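Local atomic coordinates of molybdopterin biosynthesis moeA protein (Pyrococcus horikoshii, PDB entry 1WU2), a protein that probably takes part in molybdenum cofactor biosynthesis, helping to insert molybdenum into molybdopterin as other MoeA proteins do. Residues L16-I21 against K312-K317; N22-T27 against A316-A321. All blocks are in the same frame, centred on the assembly; numbering follows the deposited sequence.

Contact 1 of 2, residues L16-I21 against K312-K317; sequences LLLDDI and KHALAK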
# COMPACT_ATOMS: atom_id res chain seq x y z
N LEU A 16 19.29 -18.19 6.16
CA LEU A 16 19.06 -19.63 6.24
C LEU A 16 17.65 -19.95 5.77
O LEU A 16 17.44 -20.88 4.99
CB LEU A 16 19.25 -20.15 7.67
CG LEU A 16 20.69 -20.28 8.20
CD1 LEU A 16 20.69 -20.52 9.71
CD2 LEU A 16 21.44 -21.40 7.49
N LEU A 17 16.70 -19.14 6.22
CA LEU A 17 15.29 -19.27 5.87
C LEU A 17 15.03 -19.03 4.38
O LEU A 17 14.37 -19.84 3.73
CB LEU A 17 14.46 -18.29 6.70
CG LEU A 17 12.93 -18.39 6.58
CD1 LEU A 17 12.28 -18.30 7.95
CD2 LEU A 17 12.37 -17.31 5.66
N LEU A 18 15.54 -17.92 3.85
CA LEU A 18 15.24 -17.51 2.48
C LEU A 18 15.97 -18.36 1.43
O LEU A 18 15.45 -18.55 0.33
CB LEU A 18 15.58 -16.03 2.26
CG LEU A 18 14.69 -15.00 2.97
CD1 LEU A 18 15.22 -13.60 2.73
CD2 LEU A 18 13.23 -15.11 2.50
N ASP A 19 17.15 -18.87 1.77
CA ASP A 19 17.87 -19.81 0.91
C ASP A 19 17.08 -21.12 0.75
O ASP A 19 17.19 -21.79 -0.28
CB ASP A 19 19.26 -20.13 1.47
CG ASP A 19 20.28 -19.00 1.26
OD1 ASP A 19 20.00 -18.03 0.52
OD2 ASP A 19 21.40 -19.02 1.81
N ASP A 20 16.29 -21.47 1.76
CA ASP A 20 15.42 -22.65 1.72
C ASP A 20 14.17 -22.44 0.85
O ASP A 20 13.56 -23.41 0.40
CB ASP A 20 15.00 -23.04 3.15
CG ASP A 20 14.53 -24.48 3.25
OD1 ASP A 20 15.30 -25.38 2.87
OD2 ASP A 20 13.42 -24.80 3.71
N ILE A 21 13.80 -21.18 0.63
CA ILE A 21 12.59 -20.82 -0.11
C ILE A 21 12.91 -20.52 -1.57
O ILE A 21 13.79 -19.71 -1.88
CB ILE A 21 11.91 -19.58 0.55
CG1 ILE A 21 11.57 -19.86 2.02
CG2 ILE A 21 10.65 -19.17 -0.23
CD1 ILE A 21 10.41 -20.82 2.25
N LYS A 312 6.99 -12.07 5.45
CA LYS A 312 6.82 -11.05 4.41
C LYS A 312 7.86 -11.21 3.29
O LYS A 312 7.53 -11.13 2.12
CB LYS A 312 6.91 -9.65 5.03
CG LYS A 312 6.99 -8.50 4.04
CD LYS A 312 6.74 -7.15 4.70
CE LYS A 312 7.97 -6.62 5.42
NZ LYS A 312 8.00 -5.13 5.47
N HIS A 313 9.11 -11.43 3.68
CA HIS A 313 10.22 -11.54 2.73
C HIS A 313 10.26 -12.89 2.01
O HIS A 313 10.71 -12.97 0.87
CB HIS A 313 11.55 -11.26 3.43
CG HIS A 313 11.60 -9.90 4.05
ND1 HIS A 313 11.47 -8.75 3.31
CD2 HIS A 313 11.72 -9.51 5.34
CE1 HIS A 313 11.53 -7.70 4.12
NE2 HIS A 313 11.69 -8.14 5.36
N ALA A 314 9.78 -13.94 2.67
CA ALA A 314 9.66 -15.26 2.05
C ALA A 314 8.59 -15.26 0.96
O ALA A 314 8.82 -15.75 -0.14
CB ALA A 314 9.34 -16.33 3.09
N LEU A 315 7.43 -14.70 1.28
CA LEU A 315 6.33 -14.57 0.33
C LEU A 315 6.73 -13.75 -0.90
O LEU A 315 6.38 -14.11 -2.03
CB LEU A 315 5.12 -13.93 1.00
CG LEU A 315 4.39 -14.82 2.01
CD1 LEU A 315 3.52 -13.99 2.94
CD2 LEU A 315 3.54 -15.86 1.29
N ALA A 316 7.46 -12.67 -0.67
CA ALA A 316 7.94 -11.81 -1.75
C ALA A 316 8.92 -12.55 -2.65
O ALA A 316 8.92 -12.36 -3.86
CB ALA A 316 8.59 -10.55 -1.18
N LYS A 317 9.76 -13.40 -2.06
CA LYS A 317 10.71 -14.20 -2.82
C LYS A 317 10.01 -15.25 -3.69
O LYS A 317 10.47 -15.57 -4.78
CB LYS A 317 11.72 -14.89 -1.89
CG LYS A 317 13.05 -15.21 -2.56
CD LYS A 317 13.67 -16.48 -2.03
CE LYS A 317 14.89 -16.88 -2.84
NZ LYS A 317 15.74 -17.84 -2.11

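Contact 2 of 2, residues N22-T27 against A316-A321; sequences NEIEDT and AKMVGA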
# COMPACT_ATOMS: atom_id res chain seq x y z
N ASN A 22 12.17 -21.16 -2.48
CA ASN A 22 12.34 -20.95 -3.92
C ASN A 22 11.19 -20.15 -4.52
O ASN A 22 10.08 -20.14 -3.97
CB ASN A 22 12.46 -22.29 -4.64
CG ASN A 22 13.64 -23.12 -4.15
OD1 ASN A 22 14.77 -22.64 -4.13
ND2 ASN A 22 13.37 -24.35 -3.75
N GLU A 23 11.46 -19.49 -5.64
CA GLU A 23 10.42 -18.82 -6.41
C GLU A 23 9.49 -19.87 -7.01
O GLU A 23 9.95 -20.77 -7.72
CB GLU A 23 11.03 -17.96 -7.52
CG GLU A 23 10.03 -17.02 -8.19
CD GLU A 23 10.67 -16.07 -9.18
OE1 GLU A 23 11.57 -15.30 -8.78
OE2 GLU A 23 10.29 -16.10 -10.37
N ILE A 24 8.20 -19.78 -6.70
CA ILE A 24 7.18 -20.62 -7.33
C ILE A 24 7.23 -20.45 -8.85
O ILE A 24 7.36 -19.34 -9.36
CB ILE A 24 5.77 -20.29 -6.75
CG1 ILE A 24 5.57 -21.02 -5.42
CG2 ILE A 24 4.65 -20.68 -7.72
CD1 ILE A 24 4.39 -20.51 -4.61
N GLU A 25 7.12 -21.57 -9.57
CA GLU A 25 7.22 -21.57 -11.03
C GLU A 25 5.88 -21.26 -11.68
O GLU A 25 5.82 -20.57 -12.70
CB GLU A 25 7.69 -22.93 -11.56
CG GLU A 25 8.87 -23.57 -10.84
CD GLU A 25 8.80 -25.09 -10.84
OE1 GLU A 25 9.13 -25.70 -11.89
OE2 GLU A 25 8.40 -25.68 -9.81
N ASP A 26 4.80 -21.78 -11.09
CA ASP A 26 3.47 -21.75 -11.70
C ASP A 26 2.96 -20.33 -11.94
O ASP A 26 3.11 -19.46 -11.09
CB ASP A 26 2.47 -22.50 -10.81
CG ASP A 26 2.72 -23.99 -10.76
OD1 ASP A 26 3.83 -24.44 -11.13
OD2 ASP A 26 1.86 -24.81 -10.35
N THR A 27 2.37 -20.12 -13.11
CA THR A 27 1.71 -18.86 -13.45
C THR A 27 0.28 -19.11 -13.93
O THR A 27 -0.12 -20.24 -14.18
CB THR A 27 2.49 -18.10 -14.55
OG1 THR A 27 2.27 -18.73 -15.82
CG2 THR A 27 4.00 -18.20 -14.35
N ALA A 316 7.46 -12.67 -0.67
CA ALA A 316 7.94 -11.81 -1.75
C ALA A 316 8.92 -12.55 -2.65
O ALA A 316 8.92 -12.36 -3.86
CB ALA A 316 8.59 -10.55 -1.18
N LYS A 317 9.76 -13.40 -2.06
CA LYS A 317 10.71 -14.20 -2.82
C LYS A 317 10.01 -15.25 -3.69
O LYS A 317 10.47 -15.57 -4.78
CB LYS A 317 11.72 -14.89 -1.89
CG LYS A 317 13.05 -15.21 -2.56
CD LYS A 317 13.67 -16.48 -2.03
CE LYS A 317 14.89 -16.88 -2.84
NZ LYS A 317 15.74 -17.84 -2.11
N MSE A 318 8.88 -15.77 -3.19
CA MSE A 318 8.14 -16.84 -3.87
C MSE A 318 7.45 -16.34 -5.15
O MSE A 318 7.33 -17.09 -6.11
CB MSE A 318 7.12 -17.47 -2.91
CG MSE A 318 7.75 -18.34 -1.84
SE MSE A 318 6.48 -19.06 -0.53
CE MSE A 318 6.50 -20.87 -1.15
N VAL A 319 7.02 -15.09 -5.16
CA VAL A 319 6.43 -14.48 -6.36
C VAL A 319 7.42 -13.56 -7.10
O VAL A 319 7.08 -13.00 -8.14
CB VAL A 319 5.14 -13.69 -6.02
CG1 VAL A 319 4.10 -14.61 -5.41
CG2 VAL A 319 5.43 -12.50 -5.10
N GLY A 320 8.62 -13.40 -6.56
CA GLY A 320 9.61 -12.50 -7.12
C GLY A 320 9.21 -11.04 -7.09
O GLY A 320 9.57 -10.28 -7.98
N ALA A 321 8.45 -10.65 -6.06
CA ALA A 321 7.96 -9.29 -5.92
C ALA A 321 9.10 -8.28 -5.80
O ALA A 321 10.07 -8.51 -5.07
CB ALA A 321 7.04 -9.18 -4.71
O HOH W 1 12.26 -14.43 -6.11

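Contact 1 of 2, residues L16-I21 against K312-K317
Two helices of the MoeA fold pack here side by side: Leu17 and Leu18 of helix 10-20, with Ile21 just after it, meet Ala314 and Lys317 of helix 300-319. The short helical segments run in nearly the same direction, 24° apart, with their axes 9.9 Å from each other at closest approach. Ala314 is the small residue at the middle of the apolar part. Leu18 CD2 lies against the backbone of the facing helix, 3.6 Å from Ala314 CA. Leu17 CD2 touches the methyl carbon Ala314 CB at 4.1 Å. Ile21 turns its CG2 branch to the carbonyl Ala314 O. Phe294 of strand 293-295 packs on both Leu17 and Ala314, and Tyr289 of strand 288-290 on Leu17 and Ile21. The contact thus joins a helix of the N-terminal region to a helix of the probable molybdopterin-binding domain, beside that domain's mixed sheet.

Lys317 of helix 300-319 reaches the C-terminal end of helix 10-20. Its CG stands anti to the backbone N (chi1 -154°), and the chain bends at chi2 before reaching across. NZ donates to two backbone carbonyls, Leu18 O at 2.6 Å and Ile21 O at 2.7 Å. It comes to Ile21 O nearly along the C=O axis, but sits above the carbonyl plane of Leu18. Ile21 N reaches Leu18 O from the other face, so this oxygen has two donors. The positive charge at the carbonyl end of a helix would probably be favoured by the helix dipole. Asp19 OD1 is 5.0 Å from Lys317 NZ and not in contact with it; Asp19 OD2 forms a salt bridge with Lys15. A methionine in place of Lys317 would probably leave Ile21 O without this donor and take from Leu18 O one of its two.

Contact 2 of 2, residues N22-T27 against A316-A321
Ile24 and selenomethionine Met318 cross obliquely, and their ends touch at Ile24 CD1 and Met318 CE, 4.1 Å apart. Nearer the backbone, Met318 CG lies 3.6 Å from Asn22 O. The chain of Met318 then bends at chi3, the torsion that places CE. Cys251 also packs on the Met318 side chain. The backbones are joined as well: Ile24 N donates to Met318 O at 2.9 Å, in the carbonyl plane and on a lone pair. The N-H is not straight on the oxygen, with an angle of 133°.

The loop 22-27 passes the C-terminal end of helix 300-319, which closes in a Schellman motif. Ala321 N bonds back to Ala316 O, and Gly320 N makes a weak bond to Lys317 O. Gly320 takes up the positive phi of the C' position, a conformation that glycine adopts easily.

Glu23 lies against this turn. Its CG is anti to the backbone N (chi1 -169°) and stands 3.4 Å from Met318 O. The chain runs on extended to CD, and OE1 lies 3.8 Å from Gly320 CA. A water molecule donates to Glu23 OE1 and to Lys317 O, linking the carboxylate to the last turn of the helix. The other oxygen, OE2, forms salt bridges with Lys180 and Lys157. Lys180 NZ also donates to Ile24 O, so one lysine holds both the side chain of Glu23 and the backbone of the loop.

How the contacts relate
Both contacts join the N-terminal region to helix 300-319, and both are partly buried. Contact 1 uses the side of that helix, where helix 10-20 lies along it. Its apolar part around Ala314, Leu17 and Ile21 is buried. Contact 2 uses the C-terminal end, met by the loop that leads on to strand 27-31; here buried Met318 lies beside exposed Asn22 and partly exposed Glu23. The two share Lys317 and touch where Ile21 CG2 packs on Met318 CG. In contact 1 aliphatic packing on an alanine is bordered by a lysine that serves carbonyls at a helix end. In contact 2 a backbone bond, a bridging water and a carboxylate gather round a helix end, with a smaller apolar pair.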